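Local structure of uncharacterized conserved protein YiiM (Geobacillus stearothermophilus, 5YHH) at residues I12-P17 with T34-P39; L98-V103 with S147-R152; D107-G112 with V168-G173; H182-E187 with E209-R214. The protein probably acts as a molybdenum-cofactor-binding oxidoreductase of the MOSC family that confers resistance to hydroxylaminopurine. One frame throughout, in Å; residues are numbered along the deposited sequence.

In the fold
From the N terminus, contact 1 closes the hairpin of strands 8-19 and 27-35, at one edge of the mixed eight-stranded sheet, before any other contact opens. Contacts 2 and 3 cross: 98-103 and 107-112 come first along the chain, then their partners 147-152 and 168-173. Contact 2 sets the loop after strand 93-96 against the start of strand 149-153; contact 3 joins strand 108-111 to strand 165-169 at the other edge of the sheet. These two touch, with Y109 beside L98, V103 and F151, their centres about 12 Å apart. Contact 4 follows in series and brings together the first and last helices of the C-terminal three-helix domain, about 33 Å from contact 1 between centres.

Contact 1: residues I12-P17 with T34-P39; sequences INVGKP and TPVAHP
T34 and V14 are bound to each other by both backbone groups: T34 N donates to V14 O and V14 N to T34 O, each over 2.8 Å, in an antiparallel hydrogen-bonded pair whose side chains share one face of the sheet. The next residue, P35, has no N-H to give, and it sits where none is needed across the strands, in a non-hydrogen-bonded pair with N13; their CA atoms are 4.1 Å apart. On that face N13 holds CG beside its own backbone N (chi1 -47°), and its amide lies against the pyrrolidine, OD1 3.5 Å from P35 CG. OD1 is also bonded to S11 OG, while ND2 reaches T94 OG1 and E91 O. This is a beta hairpin, strand 8-19 with strand 27-35, the latter forming an edge of the mixed sheet. At V36 the backbone still pairs: V36 N meets I12 O at 2.9 Å, almost in line with the carbonyl (C=O...N 169°). The valine splits its two methyls, CG1 going 4.0 Å from V14 CB and CG2 3.5 Å from I12 O. Water 1 accepts from I12 N and donates to V36 O over 2.7 Å, bridging the chains just past the last direct bond. Further on the chain swings away, with the H38 ring set over V36 CB and its ND1 bonded to P39 O at 3.1 Å.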
# COMPACT_ATOMS: atom_id res chain seq x y z
N ILE A 12 8.53 10.97 -0.62
CA ILE A 12 7.14 11.32 -0.71
C ILE A 12 6.99 11.77 -2.15
O ILE A 12 7.72 12.64 -2.60
CB ILE A 12 6.74 12.50 0.22
CG1 ILE A 12 7.02 12.18 1.70
CG2 ILE A 12 5.29 12.88 0.01
CD1 ILE A 12 6.97 13.50 2.59
N ASN A 13 6.03 11.17 -2.84
CA ASN A 13 5.83 11.39 -4.25
C ASN A 13 4.46 12.00 -4.50
O ASN A 13 3.49 11.50 -3.96
CB ASN A 13 5.98 10.06 -4.98
CG ASN A 13 7.22 9.29 -4.52
OD1 ASN A 13 8.33 9.83 -4.53
ND2 ASN A 13 7.05 8.05 -4.08
N VAL A 14 4.39 13.02 -5.33
CA VAL A 14 3.13 13.71 -5.58
C VAL A 14 2.76 13.71 -7.06
O VAL A 14 3.62 13.94 -7.93
CB VAL A 14 3.18 15.14 -5.02
CG1 VAL A 14 1.96 15.96 -5.50
CG2 VAL A 14 3.23 15.10 -3.49
N GLY A 15 1.50 13.41 -7.35
CA GLY A 15 1.00 13.40 -8.73
C GLY A 15 0.10 14.57 -9.06
O GLY A 15 -0.25 15.37 -8.18
N LYS A 16 -0.28 14.67 -10.34
CA LYS A 16 -1.23 15.70 -10.81
C LYS A 16 -2.65 15.15 -10.85
O LYS A 16 -2.87 14.05 -11.34
CB LYS A 16 -0.85 16.20 -12.20
CG LYS A 16 0.57 16.73 -12.30
CD LYS A 16 0.75 17.72 -13.47
CE LYS A 16 2.22 18.13 -13.62
NZ LYS A 16 3.07 16.95 -13.99
N PRO A 17 -3.63 15.91 -10.33
CA PRO A 17 -5.05 15.58 -10.54
C PRO A 17 -5.53 15.61 -12.01
O PRO A 17 -5.02 16.39 -12.82
CB PRO A 17 -5.78 16.66 -9.72
CG PRO A 17 -4.87 16.97 -8.61
CD PRO A 17 -3.46 16.81 -9.16
N THR A 34 5.82 12.31 -8.67
CA THR A 34 7.23 12.76 -8.67
C THR A 34 7.66 12.99 -7.22
O THR A 34 6.90 13.60 -6.46
CB THR A 34 7.36 14.09 -9.43
OG1 THR A 34 6.64 13.99 -10.66
CG2 THR A 34 8.84 14.42 -9.73
N PRO A 35 8.87 12.51 -6.84
CA PRO A 35 9.46 12.81 -5.53
C PRO A 35 9.52 14.32 -5.28
O PRO A 35 9.94 15.06 -6.17
CB PRO A 35 10.89 12.26 -5.64
CG PRO A 35 10.78 11.14 -6.64
CD PRO A 35 9.69 11.55 -7.62
N VAL A 36 9.10 14.77 -4.10
CA VAL A 36 9.22 16.19 -3.72
C VAL A 36 10.22 16.36 -2.58
O VAL A 36 10.52 15.40 -1.88
CB VAL A 36 7.84 16.77 -3.32
CG1 VAL A 36 6.85 16.64 -4.49
CG2 VAL A 36 7.31 16.05 -2.06
N ALA A 37 10.74 17.57 -2.41
CA ALA A 37 11.78 17.86 -1.42
C ALA A 37 11.27 18.82 -0.37
O ALA A 37 12.04 19.64 0.11
CB ALA A 37 12.99 18.48 -2.09
N HIS A 38 10.00 18.75 -0.02
CA HIS A 38 9.45 19.71 0.93
C HIS A 38 8.38 19.03 1.78
O HIS A 38 7.96 17.92 1.47
CB HIS A 38 8.88 20.93 0.19
CG HIS A 38 7.90 20.59 -0.89
ND1 HIS A 38 6.62 20.17 -0.62
CD2 HIS A 38 8.02 20.61 -2.23
CE1 HIS A 38 5.98 19.94 -1.76
NE2 HIS A 38 6.81 20.20 -2.75
N PRO A 39 7.97 19.68 2.88
CA PRO A 39 6.91 19.11 3.71
C PRO A 39 5.57 18.96 2.99
O PRO A 39 5.22 19.79 2.16
CB PRO A 39 6.79 20.11 4.87
CG PRO A 39 8.15 20.66 4.98
CD PRO A 39 8.65 20.78 3.57
O HOH W 1 10.80 12.73 -1.56

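Contact 2: residues L98-V103 with S147-R152; sequences LTEDDV and SGFYFR
E100 and G148 bring the two backbones closest, at 6.5 Å between CA atoms, where the turn made by T99 O accepting from D102 N and V103 N approaches the start of strand 149-153. The E100 chain is bent at chi2 (84°), which swings CD round toward the glycine, and OE2 takes G148 N at 2.7 Å with its anti lone pair, the N-H...O angle being 160°. Beside it, S147 OG turns back to its neighbour G148 O and is also bonded to N181 ND2. F149 then points its ring into the loop. V103 CG1 stands over the centre of one face of the F149 ring in a CH-pi contact, 4.2 Å from the centroid, while V103 CG2 comes 3.8 Å from F149 CZ. At the rim, near the ring plane, are L98 O, 4.1 Å from F149 CZ, and E100 CG. The F149 side chain also touches I177 of helix 177-185 and A67 of strand 65-69, so it is buried where the MOSC sheet meets the first C-terminal helix. The buried carboxylate of E100 is gripped at both oxygens, OE2 by the glycine N-H and OE1 by H72 NE2, and this pair of bonds would fix the rotation of the group.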
# COMPACT_ATOMS: atom_id res chain seq x y z
N LEU A 98 10.24 -1.61 5.79
CA LEU A 98 8.91 -2.17 6.04
C LEU A 98 8.44 -2.90 4.80
O LEU A 98 8.06 -2.25 3.80
CB LEU A 98 7.91 -1.07 6.41
CG LEU A 98 8.12 -0.36 7.77
CD1 LEU A 98 7.68 1.08 7.73
CD2 LEU A 98 7.39 -1.09 8.91
N THR A 99 8.51 -4.23 4.84
CA THR A 99 8.02 -5.07 3.76
C THR A 99 6.70 -5.78 4.17
O THR A 99 6.27 -5.73 5.33
CB THR A 99 9.04 -6.15 3.37
OG1 THR A 99 9.18 -7.03 4.47
CG2 THR A 99 10.39 -5.55 2.97
N GLU A 100 6.07 -6.45 3.20
CA GLU A 100 4.76 -7.09 3.40
C GLU A 100 4.79 -8.21 4.46
O GLU A 100 3.77 -8.55 5.04
CB GLU A 100 4.24 -7.65 2.07
CG GLU A 100 3.97 -6.59 0.99
CD GLU A 100 5.24 -6.19 0.19
OE1 GLU A 100 6.37 -6.64 0.56
OE2 GLU A 100 5.11 -5.41 -0.79
N ASP A 101 5.97 -8.78 4.71
CA ASP A 101 6.14 -9.84 5.72
C ASP A 101 6.15 -9.29 7.14
O ASP A 101 5.83 -10.00 8.08
CB ASP A 101 7.46 -10.61 5.52
CG ASP A 101 7.45 -11.52 4.32
OD1 ASP A 101 6.46 -12.24 4.07
OD2 ASP A 101 8.49 -11.53 3.63
N ASP A 102 6.54 -8.02 7.30
CA ASP A 102 6.73 -7.40 8.61
C ASP A 102 5.57 -6.47 8.99
O ASP A 102 5.42 -6.16 10.16
CB ASP A 102 7.95 -6.51 8.61
CG ASP A 102 9.23 -7.25 8.24
OD1 ASP A 102 9.39 -8.44 8.65
OD2 ASP A 102 10.05 -6.61 7.51
N VAL A 103 4.81 -5.99 8.01
CA VAL A 103 3.73 -5.04 8.28
C VAL A 103 2.42 -5.82 8.42
O VAL A 103 2.12 -6.71 7.61
CB VAL A 103 3.63 -4.03 7.13
CG1 VAL A 103 2.38 -3.14 7.28
CG2 VAL A 103 4.89 -3.21 7.06
N SER A 147 3.74 -6.19 -3.43
CA SER A 147 2.57 -5.39 -3.77
C SER A 147 2.53 -4.04 -3.09
O SER A 147 1.87 -3.10 -3.58
CB SER A 147 1.30 -6.15 -3.36
OG SER A 147 1.23 -6.29 -1.93
N GLY A 148 3.16 -3.93 -1.93
CA GLY A 148 2.87 -2.79 -1.05
C GLY A 148 1.46 -2.83 -0.46
O GLY A 148 0.79 -3.85 -0.48
N PHE A 149 1.02 -1.71 0.10
CA PHE A 149 -0.17 -1.69 0.98
C PHE A 149 -0.63 -0.25 1.19
O PHE A 149 0.11 0.71 0.90
CB PHE A 149 0.11 -2.38 2.34
CG PHE A 149 1.51 -2.06 2.90
CD1 PHE A 149 1.75 -0.89 3.57
CD2 PHE A 149 2.56 -2.91 2.67
CE1 PHE A 149 3.02 -0.59 4.06
CE2 PHE A 149 3.87 -2.61 3.16
CZ PHE A 149 4.07 -1.44 3.84
N TYR A 150 -1.84 -0.10 1.70
CA TYR A 150 -2.36 1.22 1.95
C TYR A 150 -2.43 1.49 3.45
O TYR A 150 -2.59 0.56 4.25
CB TYR A 150 -3.78 1.32 1.41
CG TYR A 150 -3.90 1.45 -0.07
CD1 TYR A 150 -4.07 0.32 -0.87
CD2 TYR A 150 -3.95 2.70 -0.67
CE1 TYR A 150 -4.24 0.43 -2.23
CE2 TYR A 150 -4.12 2.82 -2.04
CZ TYR A 150 -4.24 1.70 -2.80
OH TYR A 150 -4.40 1.83 -4.13
N PHE A 151 -2.42 2.78 3.79
CA PHE A 151 -2.79 3.28 5.10
C PHE A 151 -4.02 4.19 5.02
O PHE A 151 -4.20 4.94 4.05
CB PHE A 151 -1.69 4.20 5.66
CG PHE A 151 -0.35 3.57 5.86
CD1 PHE A 151 -0.04 2.91 7.03
CD2 PHE A 151 0.64 3.72 4.90
CE1 PHE A 151 1.24 2.37 7.23
CE2 PHE A 151 1.91 3.20 5.09
CZ PHE A 151 2.21 2.52 6.25
N ARG A 152 -4.82 4.15 6.08
CA ARG A 152 -5.78 5.20 6.39
C ARG A 152 -5.10 6.19 7.35
O ARG A 152 -4.13 5.85 8.05
CB ARG A 152 -7.06 4.61 7.01
CG ARG A 152 -6.88 3.94 8.38
CD ARG A 152 -8.25 3.63 9.03
NE ARG A 152 -9.01 2.69 8.19
CZ ARG A 152 -8.85 1.37 8.17
NH1 ARG A 152 -8.00 0.78 8.99
NH2 ARG A 152 -9.58 0.63 7.36

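Contact 3: residues D107-G112 with V168-G173; sequences DIYVAG and VERGVG
D107 and R170 lie side by side and point the same way, their carboxylate and guanidinium planes turned 52° apart. R170 bends at chi2 (64°) and chi3 (75°), folding CD and NE back toward the aspartate, and R170 NH1 then forms the salt bridge to D107 OD2 at 3.0 Å, with that oxygen near the guanidinium plane; its bond to OD1 is weak. D107 OD1 instead takes G171 N over 2.8 Å on its anti lone pair. On the sheet face occupied by I108 and E169 these two side chains also lie alongside one another, and I108 CD1 ends 3.5 Å from E169 OE1. V168 behaves differently: it crosses I108 at about a right angle, CG2 to CG2 at 3.6 Å, and its CG1 lies 3.7 Å from V110 CG2. Behind this is a classic beta bulge on the edge strand 165-169, where V168 N (2.8 Å) and E169 N (3.3 Å) both donate to I108 O, while I108 N returns a bond to E169 O. Since OD2 also accepts from C104 N, the D107 carboxylate gathers backbone N-H groups from two loops besides the arginine, an environment that would be expected to keep it ionised.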
# COMPACT_ATOMS: atom_id res chain seq x y z
N ASP A 107 -1.71 -2.25 12.04
CA ASP A 107 -0.54 -1.57 12.61
C ASP A 107 -0.79 -0.08 12.54
O ASP A 107 -1.25 0.44 11.52
CB ASP A 107 0.74 -1.81 11.80
CG ASP A 107 1.38 -3.19 12.00
OD1 ASP A 107 0.96 -4.01 12.83
OD2 ASP A 107 2.37 -3.46 11.25
N ILE A 108 -0.47 0.61 13.63
CA ILE A 108 -0.50 2.06 13.68
C ILE A 108 0.91 2.61 13.76
O ILE A 108 1.72 2.17 14.62
CB ILE A 108 -1.36 2.54 14.88
CG1 ILE A 108 -2.77 1.98 14.74
CG2 ILE A 108 -1.36 4.07 14.95
CD1 ILE A 108 -3.76 2.32 15.90
N TYR A 109 1.21 3.57 12.89
CA TYR A 109 2.55 4.19 12.85
C TYR A 109 2.43 5.70 13.04
O TYR A 109 1.45 6.32 12.59
CB TYR A 109 3.25 3.96 11.51
CG TYR A 109 3.55 2.50 11.24
CD1 TYR A 109 2.59 1.68 10.70
CD2 TYR A 109 4.80 1.95 11.53
CE1 TYR A 109 2.86 0.32 10.43
CE2 TYR A 109 5.08 0.59 11.30
CZ TYR A 109 4.09 -0.22 10.75
OH TYR A 109 4.31 -1.56 10.51
N VAL A 110 3.40 6.29 13.73
CA VAL A 110 3.56 7.74 13.74
C VAL A 110 4.46 8.07 12.55
O VAL A 110 5.49 7.42 12.34
CB VAL A 110 4.17 8.29 15.04
CG1 VAL A 110 4.43 9.78 14.91
CG2 VAL A 110 3.25 8.09 16.22
N ALA A 111 4.07 9.06 11.77
CA ALA A 111 4.88 9.56 10.69
C ALA A 111 4.82 11.06 10.71
O ALA A 111 3.76 11.63 10.47
CB ALA A 111 4.34 9.04 9.34
N GLY A 112 5.92 11.73 11.03
CA GLY A 112 5.87 13.18 11.23
C GLY A 112 4.93 13.51 12.37
O GLY A 112 4.98 12.86 13.41
N VAL A 168 3.62 2.27 16.67
CA VAL A 168 3.13 2.53 18.01
C VAL A 168 2.13 1.50 18.49
O VAL A 168 1.93 1.35 19.68
CB VAL A 168 2.56 3.99 18.17
CG1 VAL A 168 3.73 5.00 18.17
CG2 VAL A 168 1.56 4.32 17.08
N GLU A 169 1.49 0.77 17.58
CA GLU A 169 0.67 -0.38 17.97
C GLU A 169 0.63 -1.47 16.90
O GLU A 169 0.32 -1.19 15.75
CB GLU A 169 -0.75 0.09 18.31
CG GLU A 169 -1.67 -1.05 18.76
CD GLU A 169 -3.02 -0.57 19.25
OE1 GLU A 169 -3.84 -0.11 18.42
OE2 GLU A 169 -3.27 -0.68 20.46
N ARG A 170 0.98 -2.70 17.28
CA ARG A 170 0.90 -3.84 16.39
C ARG A 170 -0.55 -4.21 16.14
O ARG A 170 -1.32 -4.38 17.08
CB ARG A 170 1.66 -5.05 16.97
CG ARG A 170 1.59 -6.35 16.13
CD ARG A 170 2.25 -6.21 14.77
NE ARG A 170 3.70 -6.23 14.87
CZ ARG A 170 4.54 -5.80 13.93
NH1 ARG A 170 4.14 -5.28 12.76
NH2 ARG A 170 5.84 -5.88 14.19
N GLY A 171 -0.94 -4.32 14.88
CA GLY A 171 -2.30 -4.72 14.52
C GLY A 171 -2.67 -5.99 15.26
O GLY A 171 -1.86 -6.89 15.38
N VAL A 172 -3.88 -6.03 15.79
CA VAL A 172 -4.34 -7.16 16.56
C VAL A 172 -4.39 -8.39 15.68
O VAL A 172 -4.80 -8.31 14.52
CB VAL A 172 -5.73 -6.91 17.15
CG1 VAL A 172 -6.23 -8.16 17.83
CG2 VAL A 172 -5.67 -5.74 18.12
N GLY A 173 -3.91 -9.51 16.24
CA GLY A 173 -3.76 -10.75 15.48
C GLY A 173 -2.46 -10.84 14.69
O GLY A 173 -2.10 -11.93 14.24

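Contact 4: residues H182-E187 with E209-R214; sequences HIYYHE and ETFQKR
Y184 holds CG anti to its backbone N (chi1 -175°), and R214 places CG beside its own backbone N and runs extended from CG to NE, which carries its guanidinium across to the tyrosine. These residues belong to the first and last helices, 177-185 and 205-213, of the C-terminal three-helix domain, and R214 is the residue that leaves helical geometry at the end of the last one. The guanidinium lies over the face of the tyrosine in a cation-pi contact, R214 CZ 4.4 Å from the centroid of the Y184 ring, with R214 NH2 above its centre and the two planes inclined by 40°. NH1 of R214 donates to Y184 O at 2.9 Å, on a lone pair in the carbonyl plane, so one arginine grips both the ring and the backbone of Y184. The edge of the tyrosine ring turns toward the face of F211 in an offset edge-to-face pair, centroids 5.9 Å apart and planes at 82°, with Y184 CD1 nearest F211 CZ at 4.0 Å. T210 adds its methyl, CG2 3.9 Å from Y184 CE1, and W207 stacks on the tyrosine as well. F211 also packs against M194 and I197 of the middle helix 191-199, where I183 packs too. Water 2 accepts from R214 NH1 at 2.7 Å and donates to I183 O at 2.9 Å.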
# COMPACT_ATOMS: atom_id res chain seq x y z
N HIS A 182 -1.72 -13.79 0.48
CA HIS A 182 -1.63 -15.20 0.22
C HIS A 182 -3.02 -15.85 0.28
O HIS A 182 -3.35 -16.64 -0.61
CB HIS A 182 -0.63 -15.88 1.15
CG HIS A 182 -0.59 -17.36 0.96
ND1 HIS A 182 0.11 -17.95 -0.07
CD2 HIS A 182 -1.22 -18.35 1.62
CE1 HIS A 182 -0.06 -19.26 -0.01
NE2 HIS A 182 -0.87 -19.53 1.01
N ILE A 183 -3.81 -15.53 1.31
CA ILE A 183 -5.19 -16.03 1.45
C ILE A 183 -6.06 -15.59 0.28
O ILE A 183 -6.77 -16.37 -0.31
CB ILE A 183 -5.87 -15.55 2.77
CG1 ILE A 183 -5.08 -15.99 4.01
CG2 ILE A 183 -7.31 -16.09 2.89
CD1 ILE A 183 -4.87 -17.48 4.11
N TYR A 184 -5.97 -14.31 -0.04
CA TYR A 184 -6.77 -13.67 -1.08
C TYR A 184 -6.49 -14.23 -2.49
O TYR A 184 -7.41 -14.46 -3.26
CB TYR A 184 -6.50 -12.15 -1.03
CG TYR A 184 -7.33 -11.29 -1.95
CD1 TYR A 184 -8.47 -10.65 -1.48
CD2 TYR A 184 -6.97 -11.10 -3.29
CE1 TYR A 184 -9.25 -9.85 -2.32
CE2 TYR A 184 -7.76 -10.32 -4.15
CZ TYR A 184 -8.88 -9.69 -3.64
OH TYR A 184 -9.66 -8.90 -4.44
N TYR A 185 -5.22 -14.42 -2.81
CA TYR A 185 -4.85 -14.90 -4.15
C TYR A 185 -4.76 -16.42 -4.28
O TYR A 185 -4.94 -16.96 -5.38
CB TYR A 185 -3.54 -14.24 -4.61
CG TYR A 185 -3.71 -12.77 -4.88
CD1 TYR A 185 -4.44 -12.33 -5.97
CD2 TYR A 185 -3.17 -11.83 -4.04
CE1 TYR A 185 -4.61 -10.98 -6.21
CE2 TYR A 185 -3.33 -10.49 -4.27
CZ TYR A 185 -4.05 -10.07 -5.35
OH TYR A 185 -4.23 -8.72 -5.56
N HIS A 186 -4.50 -17.13 -3.18
CA HIS A 186 -4.24 -18.59 -3.30
C HIS A 186 -5.18 -19.50 -2.51
O HIS A 186 -5.52 -20.58 -2.99
CB HIS A 186 -2.76 -18.86 -3.02
CG HIS A 186 -1.85 -18.00 -3.85
ND1 HIS A 186 -1.80 -18.09 -5.23
CD2 HIS A 186 -0.98 -17.03 -3.51
CE1 HIS A 186 -0.93 -17.21 -5.69
NE2 HIS A 186 -0.42 -16.55 -4.67
N GLU A 187 -5.63 -19.07 -1.33
CA GLU A 187 -6.51 -19.90 -0.50
C GLU A 187 -7.95 -19.41 -0.49
O GLU A 187 -8.56 -19.21 0.57
CB GLU A 187 -5.95 -20.00 0.93
CG GLU A 187 -4.52 -20.54 0.99
CD GLU A 187 -4.12 -20.99 2.38
OE1 GLU A 187 -4.94 -21.65 3.05
OE2 GLU A 187 -2.98 -20.69 2.81
N GLU A 209 -15.89 -6.99 2.30
CA GLU A 209 -17.01 -7.39 1.45
C GLU A 209 -16.64 -8.58 0.57
O GLU A 209 -17.36 -9.58 0.53
CB GLU A 209 -17.49 -6.21 0.59
CG GLU A 209 -18.17 -5.11 1.42
CD GLU A 209 -18.64 -3.92 0.59
OE1 GLU A 209 -18.84 -4.07 -0.65
OE2 GLU A 209 -18.82 -2.84 1.20
N THR A 210 -15.49 -8.49 -0.09
CA THR A 210 -15.00 -9.56 -0.94
C THR A 210 -14.85 -10.89 -0.20
O THR A 210 -15.22 -11.94 -0.74
CB THR A 210 -13.67 -9.15 -1.60
OG1 THR A 210 -13.91 -8.00 -2.42
CG2 THR A 210 -13.11 -10.28 -2.46
N PHE A 211 -14.34 -10.85 1.03
CA PHE A 211 -14.20 -12.06 1.84
C PHE A 211 -15.57 -12.57 2.32
O PHE A 211 -15.73 -13.76 2.61
CB PHE A 211 -13.30 -11.81 3.06
CG PHE A 211 -11.81 -11.75 2.76
CD1 PHE A 211 -11.19 -12.72 2.01
CD2 PHE A 211 -11.02 -10.73 3.28
CE1 PHE A 211 -9.83 -12.66 1.77
CE2 PHE A 211 -9.66 -10.68 3.04
CZ PHE A 211 -9.07 -11.63 2.30
N GLN A 212 -16.55 -11.66 2.42
CA GLN A 212 -17.94 -12.01 2.74
C GLN A 212 -18.78 -12.49 1.54
O GLN A 212 -19.70 -13.30 1.72
CB GLN A 212 -18.62 -10.84 3.44
CG GLN A 212 -18.07 -10.56 4.84
CD GLN A 212 -18.74 -9.35 5.51
OE1 GLN A 212 -19.36 -8.52 4.85
NE2 GLN A 212 -18.61 -9.27 6.83
N LYS A 213 -18.49 -12.00 0.33
CA LYS A 213 -19.11 -12.56 -0.90
C LYS A 213 -18.56 -13.97 -1.09
O LYS A 213 -19.32 -14.92 -1.14
CB LYS A 213 -18.85 -11.74 -2.18
CG LYS A 213 -18.95 -10.22 -2.11
CD LYS A 213 -20.34 -9.70 -1.76
CE LYS A 213 -20.53 -8.27 -2.28
NZ LYS A 213 -21.28 -7.40 -1.34
N ARG A 214 -17.23 -14.12 -1.19
CA ARG A 214 -16.63 -15.45 -0.98
C ARG A 214 -17.07 -15.80 0.44
O ARG A 214 -17.34 -14.88 1.20
CB ARG A 214 -15.11 -15.43 -1.02
CG ARG A 214 -14.49 -14.86 -2.26
CD ARG A 214 -12.98 -14.72 -2.06
NE ARG A 214 -12.36 -13.92 -3.10
CZ ARG A 214 -11.04 -13.75 -3.23
NH1 ARG A 214 -10.19 -14.34 -2.39
NH2 ARG A 214 -10.57 -12.99 -4.21
O HOH W 2 -9.66 -15.85 -0.19